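Local coordinates for protein negative regulator of ofd1 (Schizosaccharomyces pombe, PDB 3QTM) that is required for correct translation termination, and stabilises the hypoxic transcription factor domain Sre1N while directly inhibiting Ofd1, at residues 293-297 against 331-337. Sequence-based numbering, arbitrary orientation.
Sequences LKLAD and VELSPDY
Residues 293-297 form a little over one helical turn near the start of helix 292-305, closed by the bond from D297 N to L293 O (3.0 Å). Segment 331-337 runs past it as an extended loop from V331 (phi/psi -77°/131°) through E332 (-73°/130°) and L333 (-96°/134°) to S334 (-69°/156°), then enters helix 335-343. The backbones stay apart, L293 and Y337 being nearest with CA atoms 8.5 Å from each other, so side chains fill the gap. L293, in the mt rotamer, points toward the loop and splits its methyls: CD1 lies 4.1 Å from V331 CG1, while CD2 sits 3.9 Å from L333 CD2 and makes a CH-pi contact with the Y337 ring, 4.1 Å from its centroid and almost on the ring normal. K294 and L295 both touch W279 of helix 262-285. A296 CB approaches Y337 CE1 obliquely at 4.5 Å. D297, with chi1 near -60°, accepts a short hydrogen bond at OD1 from Y337 OH (2.5 Å), near the ring plane. S334 is the N-cap of helix 335-343, its OG weakly accepting from Y337 N at 3.4 Å. I323 of helix 309-328 touches A296, L333 and Y337, so the cluster joins three successive helices, consistent with the stacked helical hairpins of a tetratricopeptide-repeat-like (TPR) solenoid near its C-terminal end.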
ATOM      1  N   LEU A 293      -4.243   2.370  23.628  1.00 29.70           N
ATOM      2  CA  LEU A 293      -3.428   3.585  23.577  1.00 29.75           C
ATOM      3  C   LEU A 293      -3.569   4.329  22.245  1.00 30.59           C
ATOM      4  O   LEU A 293      -3.515   5.547  22.217  1.00 31.48           O
ATOM      5  CB  LEU A 293      -1.956   3.275  23.847  1.00 31.09           C
ATOM      6  CG  LEU A 293      -1.671   2.585  25.182  1.00 34.41           C
ATOM      7  CD1 LEU A 293      -0.161   2.353  25.344  1.00 34.06           C
ATOM      8  CD2 LEU A 293      -2.250   3.401  26.349  1.00 34.58           C
ATOM      9  N   LYS A 294      -3.739   3.594  21.148  1.00 28.15           N
ATOM     10  CA  LYS A 294      -3.992   4.214  19.848  1.00 29.15           C
ATOM     11  C   LYS A 294      -5.334   4.951  19.839  1.00 28.39           C
ATOM     12  O   LYS A 294      -5.453   6.050  19.289  1.00 27.29           O
ATOM     13  CB  LYS A 294      -3.957   3.171  18.729  1.00 29.55           C
ATOM     14  CG  LYS A 294      -4.280   3.736  17.351  1.00 33.28           C
ATOM     15  CD  LYS A 294      -3.423   4.961  17.056  1.00 36.64           C
ATOM     16  CE  LYS A 294      -3.513   5.378  15.598  1.00 38.78           C
ATOM     17  NZ  LYS A 294      -2.947   4.325  14.719  1.00 48.71           N
ATOM     18  N   LEU A 295      -6.341   4.343  20.453  1.00 29.42           N
ATOM     19  CA  LEU A 295      -7.634   5.005  20.618  1.00 29.07           C
ATOM     20  C   LEU A 295      -7.454   6.282  21.435  1.00 30.47           C
ATOM     21  O   LEU A 295      -7.942   7.351  21.064  1.00 28.38           O
ATOM     22  CB  LEU A 295      -8.640   4.064  21.299  1.00 27.06           C
ATOM     23  CG  LEU A 295      -9.953   4.702  21.774  1.00 33.96           C
ATOM     24  CD1 LEU A 295     -10.675   5.425  20.626  1.00 29.18           C
ATOM     25  CD2 LEU A 295     -10.870   3.671  22.429  1.00 29.73           C
ATOM     26  N   ALA A 296      -6.731   6.162  22.543  1.00 30.96           N
ATOM     27  CA  ALA A 296      -6.452   7.300  23.403  1.00 30.87           C
ATOM     28  C   ALA A 296      -5.834   8.476  22.636  1.00 32.78           C
ATOM     29  O   ALA A 296      -6.246   9.625  22.817  1.00 31.66           O
ATOM     30  CB  ALA A 296      -5.553   6.876  24.565  1.00 31.12           C
ATOM     31  N   ASP A 297      -4.848   8.195  21.780  1.00 32.97           N
ATOM     32  CA  ASP A 297      -4.191   9.251  21.005  1.00 30.57           C
ATOM     33  C   ASP A 297      -5.151   9.953  20.051  1.00 30.82           C
ATOM     34  O   ASP A 297      -5.093  11.166  19.884  1.00 30.00           O
ATOM     35  CB  ASP A 297      -3.019   8.691  20.203  1.00 34.12           C
ATOM     36  CG  ASP A 297      -1.928   8.105  21.087  1.00 39.36           C
ATOM     37  OD1 ASP A 297      -1.850   8.472  22.283  1.00 40.28           O
ATOM     38  OD2 ASP A 297      -1.144   7.276  20.572  1.00 42.38           O
ATOM     39  N   VAL A 331      -0.616  -3.487  30.300  1.00 31.03           N
ATOM     40  CA  VAL A 331       0.154  -2.703  29.346  1.00 36.20           C
ATOM     41  C   VAL A 331       0.998  -1.656  30.069  1.00 35.03           C
ATOM     42  O   VAL A 331       0.496  -0.922  30.917  1.00 33.75           O
ATOM     43  CB  VAL A 331      -0.763  -1.998  28.313  1.00 35.21           C
ATOM     44  CG1 VAL A 331       0.077  -1.249  27.300  1.00 34.17           C
ATOM     45  CG2 VAL A 331      -1.665  -3.011  27.615  1.00 31.23           C
ATOM     46  N   GLU A 332       2.278  -1.586  29.724  1.00 36.59           N
ATOM     47  CA  GLU A 332       3.170  -0.599  30.320  1.00 40.99           C
ATOM     48  C   GLU A 332       2.873   0.796  29.789  1.00 41.46           C
ATOM     49  O   GLU A 332       2.804   1.002  28.579  1.00 38.61           O
ATOM     50  CB  GLU A 332       4.632  -0.937  30.026  1.00 41.45           C
ATOM     51  CG  GLU A 332       5.530   0.287  30.115  1.00 49.11           C
ATOM     52  CD  GLU A 332       7.007  -0.045  30.228  1.00 61.66           C
ATOM     53  OE1 GLU A 332       7.357  -1.247  30.287  1.00 62.25           O
ATOM     54  OE2 GLU A 332       7.818   0.912  30.259  1.00 64.01           O
ATOM     55  N   LEU A 333       2.711   1.753  30.692  1.00 42.22           N
ATOM     56  CA  LEU A 333       2.471   3.132  30.294  1.00 43.63           C
ATOM     57  C   LEU A 333       3.760   3.948  30.264  1.00 44.93           C
ATOM     58  O   LEU A 333       4.563   3.884  31.189  1.00 47.10           O
ATOM     59  CB  LEU A 333       1.464   3.805  31.234  1.00 41.40           C
ATOM     60  CG  LEU A 333       0.056   3.224  31.260  1.00 40.52           C
ATOM     61  CD1 LEU A 333      -0.863   4.101  32.088  1.00 39.51           C
ATOM     62  CD2 LEU A 333      -0.480   3.064  29.846  1.00 38.28           C
ATOM     63  N   SER A 334       3.945   4.717  29.196  1.00 45.14           N
ATOM     64  CA  SER A 334       4.994   5.722  29.150  1.00 48.45           C
ATOM     65  C   SER A 334       4.657   6.850  30.126  1.00 52.63           C
ATOM     66  O   SER A 334       3.490   7.057  30.463  1.00 51.75           O
ATOM     67  CB  SER A 334       5.113   6.294  27.740  1.00 51.35           C
ATOM     68  OG  SER A 334       4.039   7.183  27.469  1.00 55.05           O
ATOM     69  N   PRO A 335       5.681   7.589  30.579  1.00 55.52           N
ATOM     70  CA  PRO A 335       5.473   8.733  31.473  1.00 57.72           C
ATOM     71  C   PRO A 335       4.419   9.683  30.908  1.00 58.43           C
ATOM     72  O   PRO A 335       3.653  10.278  31.665  1.00 59.09           O
ATOM     73  CB  PRO A 335       6.844   9.419  31.488  1.00 56.49           C
ATOM     74  CG  PRO A 335       7.806   8.335  31.191  1.00 58.26           C
ATOM     75  CD  PRO A 335       7.102   7.392  30.252  1.00 57.09           C
ATOM     76  N   ASP A 336       4.391   9.815  29.587  1.00 59.45           N
ATOM     77  CA  ASP A 336       3.415  10.662  28.915  1.00 60.64           C
ATOM     78  C   ASP A 336       1.997  10.253  29.273  1.00 57.70           C
ATOM     79  O   ASP A 336       1.199  11.073  29.734  1.00 57.88           O
ATOM     80  CB  ASP A 336       3.605  10.598  27.397  1.00 63.31           C
ATOM     81  CG  ASP A 336       4.700  11.530  26.906  1.00 76.48           C
ATOM     82  OD1 ASP A 336       5.303  12.241  27.743  1.00 75.76           O
ATOM     83  OD2 ASP A 336       4.958  11.555  25.682  1.00 82.54           O
ATOM     84  N   TYR A 337       1.683   8.981  29.050  1.00 53.09           N
ATOM     85  CA  TYR A 337       0.349   8.485  29.345  1.00 50.25           C
ATOM     86  C   TYR A 337       0.131   8.535  30.841  1.00 51.34           C
ATOM     87  O   TYR A 337      -0.966   8.843  31.312  1.00 53.46           O
ATOM     88  CB  TYR A 337       0.165   7.061  28.825  1.00 46.11           C
ATOM     89  CG  TYR A 337       0.041   6.973  27.320  1.00 45.45           C
ATOM     90  CD1 TYR A 337      -1.061   7.512  26.657  1.00 42.01           C
ATOM     91  CD2 TYR A 337       1.020   6.347  26.560  1.00 45.79           C
ATOM     92  CE1 TYR A 337      -1.180   7.431  25.278  1.00 37.66           C
ATOM     93  CE2 TYR A 337       0.910   6.264  25.179  1.00 43.76           C
ATOM     94  CZ  TYR A 337      -0.189   6.806  24.549  1.00 39.17           C
ATOM     95  OH  TYR A 337      -0.292   6.713  23.185  1.00 40.20           O
TER